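Local coordinates for protein phenylacetate-coenzyme A ligase (Bacteroides vulgatus, PDB 3LAX) that belongs, as a coenzyme A ligase, to the AMP-binding enzyme family and is represented here by its small alpha/beta C-terminal domain, at residues Lys10-Phe15 and Ile78-Arg83; Ile17-Ile22 and Arg72-Glu77. All coordinates share one frame; numbering follows the deposited sequence.

Contact 1 (Lys10-Phe15 and Ile78-Arg83)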
ATOM      1  N   LYS A  10      -1.601 -13.441  -7.513  1.00 36.24           N
ATOM      2  CA  LYS A  10      -2.590 -14.006  -8.428  0.50 38.12           C
ATOM      3  C   LYS A  10      -2.121 -13.993  -9.886  1.00 37.81           C
ATOM      4  O   LYS A  10      -2.872 -13.563 -10.771  1.00 38.80           O
ATOM      5  CB  LYS A  10      -3.916 -13.250  -8.305  0.50 39.16           C
ATOM      6  CG  LYS A  10      -4.983 -13.992  -7.518  0.50 39.88           C
ATOM      7  CD  LYS A  10      -4.403 -14.632  -6.272  0.50 39.19           C
ATOM      8  CE  LYS A  10      -5.445 -15.481  -5.575  0.50 38.98           C
ATOM      9  NZ  LYS A  10      -4.835 -16.411  -4.589  0.50 38.82           N
ATOM     10  N   GLY A  11      -0.891 -14.441 -10.127  1.00 36.23           N
ATOM     11  CA  GLY A  11      -0.345 -14.520 -11.471  1.00 34.57           C
ATOM     12  C   GLY A  11       0.238 -13.230 -12.015  1.00 30.71           C
ATOM     13  O   GLY A  11       0.864 -13.239 -13.072  1.00 31.16           O
ATOM     14  N   VAL A  12       0.046 -12.125 -11.297  1.00 25.13           N
ATOM     15  CA  VAL A  12       0.441 -10.811 -11.799  1.00 21.87           C
ATOM     16  C   VAL A  12       1.750 -10.339 -11.171  1.00 19.84           C
ATOM     17  O   VAL A  12       1.853 -10.216  -9.946  1.00 20.84           O
ATOM     18  CB  VAL A  12      -0.664  -9.750 -11.537  1.00 20.47           C
ATOM     19  CG1 VAL A  12      -0.242  -8.385 -12.072  1.00 21.19           C
ATOM     20  CG2 VAL A  12      -2.000 -10.191 -12.143  1.00 23.44           C
ATOM     21  N   ASN A  13       2.751 -10.076 -12.005  1.00 20.53           N
ATOM     22  CA  ASN A  13       4.019  -9.552 -11.518  1.00 23.05           C
ATOM     23  C   ASN A  13       3.864  -8.078 -11.199  1.00 22.22           C
ATOM     24  O   ASN A  13       3.375  -7.307 -12.022  1.00 22.69           O
ATOM     25  CB  ASN A  13       5.130  -9.726 -12.559  1.00 26.16           C
ATOM     26  CG  ASN A  13       5.533 -11.166 -12.749  1.00 30.74           C
ATOM     27  OD1 ASN A  13       6.714 -11.472 -12.908  1.00 38.95           O
ATOM     28  ND2 ASN A  13       4.558 -12.062 -12.732  1.00 34.34           N
ATOM     29  N   ILE A  14       4.299  -7.689 -10.009  1.00 20.01           N
ATOM     30  CA  ILE A  14       4.176  -6.313  -9.544  0.50 18.41           C
ATOM     31  C   ILE A  14       5.488  -5.828  -8.944  1.00 20.77           C
ATOM     32  O   ILE A  14       6.093  -6.528  -8.133  1.00 23.16           O
ATOM     33  CB  ILE A  14       3.080  -6.211  -8.465  0.50 14.62           C
ATOM     34  CG1 ILE A  14       1.717  -6.564  -9.060  0.50 12.56           C
ATOM     35  CG2 ILE A  14       3.044  -4.817  -7.840  0.50 15.40           C
ATOM     36  CD1 ILE A  14       0.641  -6.738  -8.021  0.50 12.36           C
ATOM     37  N   PHE A  15       5.921  -4.636  -9.333  1.00 20.96           N
ATOM     38  CA  PHE A  15       7.100  -4.030  -8.744  1.00 21.22           C
ATOM     39  C   PHE A  15       6.657  -3.034  -7.688  1.00 20.78           C
ATOM     40  O   PHE A  15       6.035  -2.029  -8.008  1.00 21.76           O
ATOM     41  CB  PHE A  15       7.946  -3.339  -9.814  1.00 25.81           C
ATOM     42  CG  PHE A  15       8.584  -4.285 -10.765  1.00 27.28           C
ATOM     43  CD1 PHE A  15       9.827  -4.832 -10.484  1.00 27.85           C
ATOM     44  CD2 PHE A  15       7.937  -4.651 -11.930  1.00 27.82           C
ATOM     45  CE1 PHE A  15      10.424  -5.716 -11.361  1.00 26.96           C
ATOM     46  CE2 PHE A  15       8.524  -5.537 -12.813  1.00 27.33           C
ATOM     47  CZ  PHE A  15       9.768  -6.071 -12.525  1.00 28.61           C
ATOM     48  N   ILE A  78      -0.672  -1.135 -11.205  1.00 15.51           N
ATOM     49  CA  ILE A  78      -0.238  -2.510 -10.913  1.00 15.29           C
ATOM     50  C   ILE A  78      -1.183  -3.591 -11.433  1.00 15.73           C
ATOM     51  O   ILE A  78      -0.802  -4.760 -11.499  1.00 17.56           O
ATOM     52  CB  ILE A  78       0.068  -2.708  -9.411  1.00 16.62           C
ATOM     53  CG1 ILE A  78      -1.221  -2.662  -8.586  1.00 16.88           C
ATOM     54  CG2 ILE A  78       1.087  -1.664  -8.949  1.00 18.79           C
ATOM     55  CD1 ILE A  78      -0.998  -2.836  -7.090  1.00 17.69           C
ATOM     56  N   LEU A  79      -2.402  -3.198 -11.806  1.00 15.43           N
ATOM     57  CA  LEU A  79      -3.346  -4.082 -12.504  1.00 16.46           C
ATOM     58  C   LEU A  79      -4.034  -5.101 -11.600  1.00 20.78           C
ATOM     59  O   LEU A  79      -4.582  -6.106 -12.065  1.00 23.56           O
ATOM     60  CB  LEU A  79      -2.674  -4.781 -13.698  1.00 16.62           C
ATOM     61  CG  LEU A  79      -1.957  -3.868 -14.690  1.00 16.10           C
ATOM     62  CD1 LEU A  79      -1.364  -4.690 -15.858  1.00 16.93           C
ATOM     63  CD2 LEU A  79      -2.887  -2.817 -15.229  1.00 18.10           C
ATOM     64  N   VAL A  80      -3.966  -4.853 -10.301  1.00 19.18           N
ATOM     65  CA  VAL A  80      -4.801  -5.568  -9.352  0.50 19.78           C
ATOM     66  C   VAL A  80      -5.237  -4.539  -8.334  1.00 19.12           C
ATOM     67  O   VAL A  80      -4.588  -3.512  -8.165  1.00 20.41           O
ATOM     68  CB  VAL A  80      -4.070  -6.727  -8.656  0.50 18.83           C
ATOM     69  CG1 VAL A  80      -3.693  -7.820  -9.672  0.50 19.26           C
ATOM     70  CG2 VAL A  80      -2.853  -6.218  -7.916  0.50 18.84           C
ATOM     71  N   THR A  81      -6.376  -4.786  -7.699  1.00 18.28           N
ATOM     72  CA  THR A  81      -6.906  -3.821  -6.744  1.00 18.26           C
ATOM     73  C   THR A  81      -6.399  -4.122  -5.342  1.00 17.72           C
ATOM     74  O   THR A  81      -6.712  -5.171  -4.781  1.00 20.34           O
ATOM     75  CB  THR A  81      -8.438  -3.847  -6.740  1.00 22.21           C
ATOM     76  OG1 THR A  81      -8.914  -3.553  -8.057  1.00 26.44           O
ATOM     77  CG2 THR A  81      -8.991  -2.816  -5.767  1.00 24.09           C
ATOM     78  N   PRO A  82      -5.599  -3.206  -4.768  1.00 15.93           N
ATOM     79  CA  PRO A  82      -5.178  -3.429  -3.388  1.00 15.83           C
ATOM     80  C   PRO A  82      -6.218  -2.886  -2.428  1.00 15.89           C
ATOM     81  O   PRO A  82      -7.041  -2.041  -2.802  1.00 17.56           O
ATOM     82  CB  PRO A  82      -3.918  -2.578  -3.281  1.00 17.75           C
ATOM     83  CG  PRO A  82      -4.209  -1.404  -4.193  1.00 17.35           C
ATOM     84  CD  PRO A  82      -5.069  -1.940  -5.313  1.00 16.68           C
ATOM     85  N   ARG A  83      -6.183  -3.380  -1.202  1.00 15.80           N
ATOM     86  CA  ARG A  83      -6.948  -2.747  -0.135  1.00 16.23           C
ATOM     87  C   ARG A  83      -6.079  -1.663   0.483  1.00 16.45           C
ATOM     88  O   ARG A  83      -5.049  -1.955   1.067  1.00 18.35           O
ATOM     89  CB  ARG A  83      -7.367  -3.765   0.921  1.00 21.00           C
ATOM     90  CG  ARG A  83      -8.066  -3.144   2.117  1.00 30.29           C
ATOM     91  CD  ARG A  83      -9.239  -2.273   1.694  1.00 38.10           C
ATOM     92  NE  ARG A  83     -10.441  -2.556   2.475  1.00 45.15           N
ATOM     93  CZ  ARG A  83     -10.630  -2.159   3.732  1.00 49.57           C
ATOM     94  NH1 ARG A  83      -9.691  -1.462   4.361  1.00 50.85           N
ATOM     95  NH2 ARG A  83     -11.758  -2.467   4.363  1.00 51.07           N
TER
HETATM   96  O   HOH W   1       1.809  -5.098 -12.634  1.00 18.33           O
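V12 and V80 meet tip to tip, with CG2 of V12 3.8 Å from CG1 of V80. I14, two residues along the same strand, crosses V80 obliquely and brings its CD1 to 3.5 Å from V80 CG2. The two methyls of V80 thus serve different partners. Its chi1 of -65° sets CG1 anti to the carbonyl carbon, facing V12, and leaves CG2 between the backbone N and the carbonyl carbon, facing I14. The remaining apolar pair joins I14 CG2 to I78 CG2, 3.9 Å apart. I14 and V80 were each modelled in two conformers, so all three distances hold for the conformers described, and the one between I14 and V80 rests on two such choices.

V12 and I14 can act together because they project from one face of strand 12-14, while N13 between them points away. That strand is half of a two-stranded antiparallel hairpin with 7-9. The other segment is the exit of helix 60-78, where L79 leaves helical geometry with a positive phi of 77° and the chain runs on to strand 83-87 of the mixed sheet. Both I14 and I78 also rest on M46 of strand 43-52, next to 83-87 in that sheet.

Polar contact is indirect. One water donates to N13 O at 2.8 Å and to I78 O at 2.9 Å, bridging two backbone carbonyls that cannot bond to each other. V12 CG1 packs 3.7 Å from the same I78 O, placed there by its anti relation to the backbone N (chi1 -180°).

Contact 2 (Ile17-Ile22 and Arg72-Glu77); sequences IQIETI and RQLKDE
I22 packs obliquely against Q73, its CG2 3.6 Å from Q73 OE1, where helix 16-24 lies beside helix 60-78. I22 is modelled in two conformers, and its side-chain contacts given here describe one of them. The short segments of the two helices run at 145° between their N-to-C directions, 35° off antiparallel, and their axes approach to 10.0 Å. This is the packing of two helices on each other within the alpha/beta C-terminal domain of the AMP-binding family, which also holds a four-stranded mixed sheet. The extended side chain of Q73 carries its amide toward the end of segment 17-22, and a water there donates to Q73 OE1 at 2.7 Å and to I22 O at 2.8 Å. The other end of that amide is taken by E69, one turn back on the same helix, to which NE2 is hydrogen-bonded, so both polar atoms of Q73 have partners.

L74 supplies the buried middle of the interface. It leaves its backbone neither toward nor away from the other helix, yet its end turns in: CD2 lies 3.8 Å from I22 CG2 and 3.9 Å from I19 CA. A single methyl therefore touches two residues one turn apart, I19 and I22. L74 also meets P82 beyond the helix.

E77 closes the interface at an exposed edge. CG is anti to the backbone N and the chain bends at chi2 (61°), which lays the side chain across Q18 at about a right angle, with E77 CG 3.7 Å from CB of Q18, itself modelled in two conformers. The chemistry implies an apolar centre of leucine and isoleucine methyls, with amide, carboxylate and water kept to a polar rim.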
ATOM      1  N   ILE A  17       8.074  -0.754  -6.221  1.00 19.49           N
ATOM      2  CA  ILE A  17       8.492   0.626  -6.416  1.00 19.17           C
ATOM      3  C   ILE A  17       7.396   1.447  -7.135  1.00 17.83           C
ATOM      4  O   ILE A  17       7.286   2.657  -6.924  1.00 20.06           O
ATOM      5  CB  ILE A  17       9.865   0.726  -7.146  1.00 22.88           C
ATOM      6  CG1 ILE A  17      10.508   2.086  -6.899  1.00 29.84           C
ATOM      7  CG2 ILE A  17       9.731   0.423  -8.639  1.00 22.14           C
ATOM      8  CD1 ILE A  17       9.922   3.206  -7.709  1.00 34.39           C
ATOM      9  N   GLN A  18       6.600   0.795  -7.985  1.00 17.22           N
ATOM     10  CA  GLN A  18       5.445   1.384  -8.684  0.50 18.16           C
ATOM     11  C   GLN A  18       4.471   2.005  -7.693  1.00 17.87           C
ATOM     12  O   GLN A  18       3.874   3.056  -7.914  1.00 18.51           O
ATOM     13  CB  GLN A  18       4.660   0.282  -9.428  0.50 17.84           C
ATOM     14  CG  GLN A  18       5.366  -0.448 -10.583  0.50 19.98           C
ATOM     15  CD  GLN A  18       4.490  -1.541 -11.218  0.50 22.14           C
ATOM     16  OE1 GLN A  18       3.672  -1.272 -12.105  0.50 24.74           O
ATOM     17  NE2 GLN A  18       4.670  -2.777 -10.773  0.50 23.27           N
ATOM     18  N   ILE A  19       4.244   1.262  -6.620  1.00 16.22           N
ATOM     19  CA  ILE A  19       3.301   1.676  -5.590  1.00 15.39           C
ATOM     20  C   ILE A  19       3.879   2.872  -4.837  1.00 15.94           C
ATOM     21  O   ILE A  19       3.198   3.879  -4.621  1.00 16.51           O
ATOM     22  CB  ILE A  19       3.035   0.498  -4.636  1.00 15.91           C
ATOM     23  CG1 ILE A  19       2.243  -0.597  -5.373  1.00 16.83           C
ATOM     24  CG2 ILE A  19       2.298   0.967  -3.382  1.00 16.08           C
ATOM     25  CD1 ILE A  19       2.206  -1.942  -4.676  1.00 18.73           C
ATOM     26  N   GLU A  20       5.140   2.755  -4.440  1.00 16.00           N
ATOM     27  CA  GLU A  20       5.836   3.829  -3.744  1.00 17.93           C
ATOM     28  C   GLU A  20       5.761   5.137  -4.520  1.00 17.49           C
ATOM     29  O   GLU A  20       5.458   6.188  -3.967  1.00 18.69           O
ATOM     30  CB  GLU A  20       7.299   3.431  -3.535  1.00 19.62           C
ATOM     31  CG  GLU A  20       8.137   4.440  -2.796  1.00 20.52           C
ATOM     32  CD  GLU A  20       9.560   3.947  -2.621  1.00 21.18           C
ATOM     33  OE1 GLU A  20       9.764   2.906  -1.952  1.00 21.96           O
ATOM     34  OE2 GLU A  20      10.472   4.583  -3.172  1.00 23.97           O
ATOM     35  N   THR A  21       6.062   5.078  -5.815  1.00 18.00           N
ATOM     36  CA  THR A  21       6.083   6.281  -6.642  1.00 19.74           C
ATOM     37  C   THR A  21       4.737   7.000  -6.646  1.00 18.23           C
ATOM     38  O   THR A  21       4.667   8.237  -6.542  1.00 21.07           O
ATOM     39  CB  THR A  21       6.490   5.921  -8.070  1.00 22.24           C
ATOM     40  OG1 THR A  21       7.819   5.394  -8.039  1.00 22.83           O
ATOM     41  CG2 THR A  21       6.455   7.151  -8.966  1.00 24.41           C
ATOM     42  N   ILE A  22       3.668   6.226  -6.770  1.00 17.54           N
ATOM     43  CA  ILE A  22       2.327   6.789  -6.740  0.50 16.94           C
ATOM     44  C   ILE A  22       2.006   7.425  -5.385  1.00 18.03           C
ATOM     45  O   ILE A  22       1.507   8.554  -5.330  1.00 18.50           O
ATOM     46  CB  ILE A  22       1.278   5.734  -7.127  0.50 15.96           C
ATOM     47  CG1 ILE A  22       1.281   5.554  -8.647  0.50 16.49           C
ATOM     48  CG2 ILE A  22      -0.103   6.136  -6.638  0.50 17.10           C
ATOM     49  CD1 ILE A  22       0.656   4.273  -9.129  0.50 15.92           C
ATOM     50  N   ARG A  72      -7.633   3.805  -6.871  1.00 15.53           N
ATOM     51  CA  ARG A  72      -7.811   3.942  -8.313  0.50 17.07           C
ATOM     52  C   ARG A  72      -6.461   4.024  -9.024  1.00 15.01           C
ATOM     53  O   ARG A  72      -6.198   3.308  -9.991  1.00 15.40           O
ATOM     54  CB  ARG A  72      -8.614   5.222  -8.566  0.50 20.90           C
ATOM     55  CG  ARG A  72      -9.250   5.374  -9.931  0.50 25.48           C
ATOM     56  CD  ARG A  72     -10.431   6.353  -9.837  0.50 27.99           C
ATOM     57  NE  ARG A  72     -10.280   7.299  -8.729  0.50 28.65           N
ATOM     58  CZ  ARG A  72     -11.296   7.881  -8.095  0.50 27.78           C
ATOM     59  NH1 ARG A  72     -12.539   7.606  -8.458  0.50 29.18           N
ATOM     60  NH2 ARG A  72     -11.071   8.738  -7.095  0.50 23.90           N
ATOM     61  N   GLN A  73      -5.598   4.914  -8.543  1.00 14.59           N
ATOM     62  CA  GLN A  73      -4.290   5.096  -9.171  1.00 15.72           C
ATOM     63  C   GLN A  73      -3.440   3.840  -9.073  1.00 14.55           C
ATOM     64  O   GLN A  73      -2.748   3.477 -10.037  1.00 15.11           O
ATOM     65  CB  GLN A  73      -3.539   6.281  -8.573  1.00 15.75           C
ATOM     66  CG  GLN A  73      -4.106   7.632  -9.001  1.00 18.19           C
ATOM     67  CD  GLN A  73      -3.181   8.766  -8.637  1.00 20.97           C
ATOM     68  OE1 GLN A  73      -1.965   8.586  -8.560  1.00 23.29           O
ATOM     69  NE2 GLN A  73      -3.747   9.939  -8.388  1.00 22.52           N
ATOM     70  N   LEU A  74      -3.471   3.168  -7.924  1.00 13.89           N
ATOM     71  CA  LEU A  74      -2.690   1.933  -7.771  1.00 13.33           C
ATOM     72  C   LEU A  74      -3.209   0.841  -8.708  1.00 14.49           C
ATOM     73  O   LEU A  74      -2.420   0.158  -9.373  1.00 15.00           O
ATOM     74  CB  LEU A  74      -2.676   1.433  -6.319  1.00 15.35           C
ATOM     75  CG  LEU A  74      -1.935   2.349  -5.346  1.00 13.45           C
ATOM     76  CD1 LEU A  74      -2.010   1.802  -3.938  1.00 14.91           C
ATOM     77  CD2 LEU A  74      -0.477   2.492  -5.785  1.00 15.67           C
ATOM     78  N   LYS A  75      -4.524   0.660  -8.767  1.00 14.54           N
ATOM     79  CA  LYS A  75      -5.080  -0.329  -9.686  1.00 15.40           C
ATOM     80  C   LYS A  75      -4.649  -0.040 -11.134  1.00 14.88           C
ATOM     81  O   LYS A  75      -4.261  -0.956 -11.876  1.00 15.85           O
ATOM     82  CB  LYS A  75      -6.608  -0.419  -9.588  1.00 18.44           C
ATOM     83  CG  LYS A  75      -7.167  -1.518 -10.510  1.00 22.73           C
ATOM     84  CD  LYS A  75      -8.658  -1.747 -10.391  1.00 27.75           C
ATOM     85  CE  LYS A  75      -9.047  -3.017 -11.173  1.00 30.80           C
ATOM     86  NZ  LYS A  75     -10.525  -3.233 -11.303  1.00 34.06           N
ATOM     87  N   ASP A  76      -4.695   1.222 -11.542  1.00 16.31           N
ATOM     88  CA  ASP A  76      -4.296   1.588 -12.908  1.00 16.68           C
ATOM     89  C   ASP A  76      -2.861   1.194 -13.208  1.00 16.06           C
ATOM     90  O   ASP A  76      -2.522   0.884 -14.349  1.00 18.06           O
ATOM     91  CB  ASP A  76      -4.427   3.090 -13.129  1.00 17.08           C
ATOM     92  CG  ASP A  76      -5.843   3.518 -13.359  1.00 18.22           C
ATOM     93  OD1 ASP A  76      -6.718   2.635 -13.380  1.00 20.04           O
ATOM     94  OD2 ASP A  76      -6.073   4.741 -13.512  1.00 20.25           O
ATOM     95  N   GLU A  77      -2.009   1.224 -12.194  1.00 15.73           N
ATOM     96  CA  GLU A  77      -0.584   0.976 -12.401  1.00 16.74           C
ATOM     97  C   GLU A  77      -0.224  -0.493 -12.283  1.00 16.83           C
ATOM     98  O   GLU A  77       0.463  -1.035 -13.154  1.00 18.66           O
ATOM     99  CB  GLU A  77       0.256   1.784 -11.414  1.00 20.31           C
ATOM    100  CG  GLU A  77       1.757   1.466 -11.479  1.00 20.99           C
ATOM    101  CD  GLU A  77       2.380   1.771 -12.836  1.00 23.78           C
ATOM    102  OE1 GLU A  77       1.893   2.697 -13.531  1.00 24.64           O
ATOM    103  OE2 GLU A  77       3.367   1.087 -13.198  1.00 25.79           O
TER
HETATM  104  O   HOH W   2       0.292   9.767  -7.566  1.00 24.19           O

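In the fold
Both contacts use helix 60-78, contact 2 through its last turns and contact 1 through its final residue and the loop beyond. Strand 12-14 and helix 16-24 follow each other in the chain; the earlier strand meets the helix end and loop, the later helix the turns before it. The centres are about 10 Å apart, and I78 CG2 touches I19 CG1 at 3.9 Å, consistent with one apolar layer running through both. Each contact is partly buried, but contact 2 hides more surface, 336 against 224 Å². Each has one bridging water, between two main-chain carbonyls in contact 1 and from a carbonyl to a side-chain amide oxygen in contact 2, which adds glutamine and glutamate to the aliphatic packing.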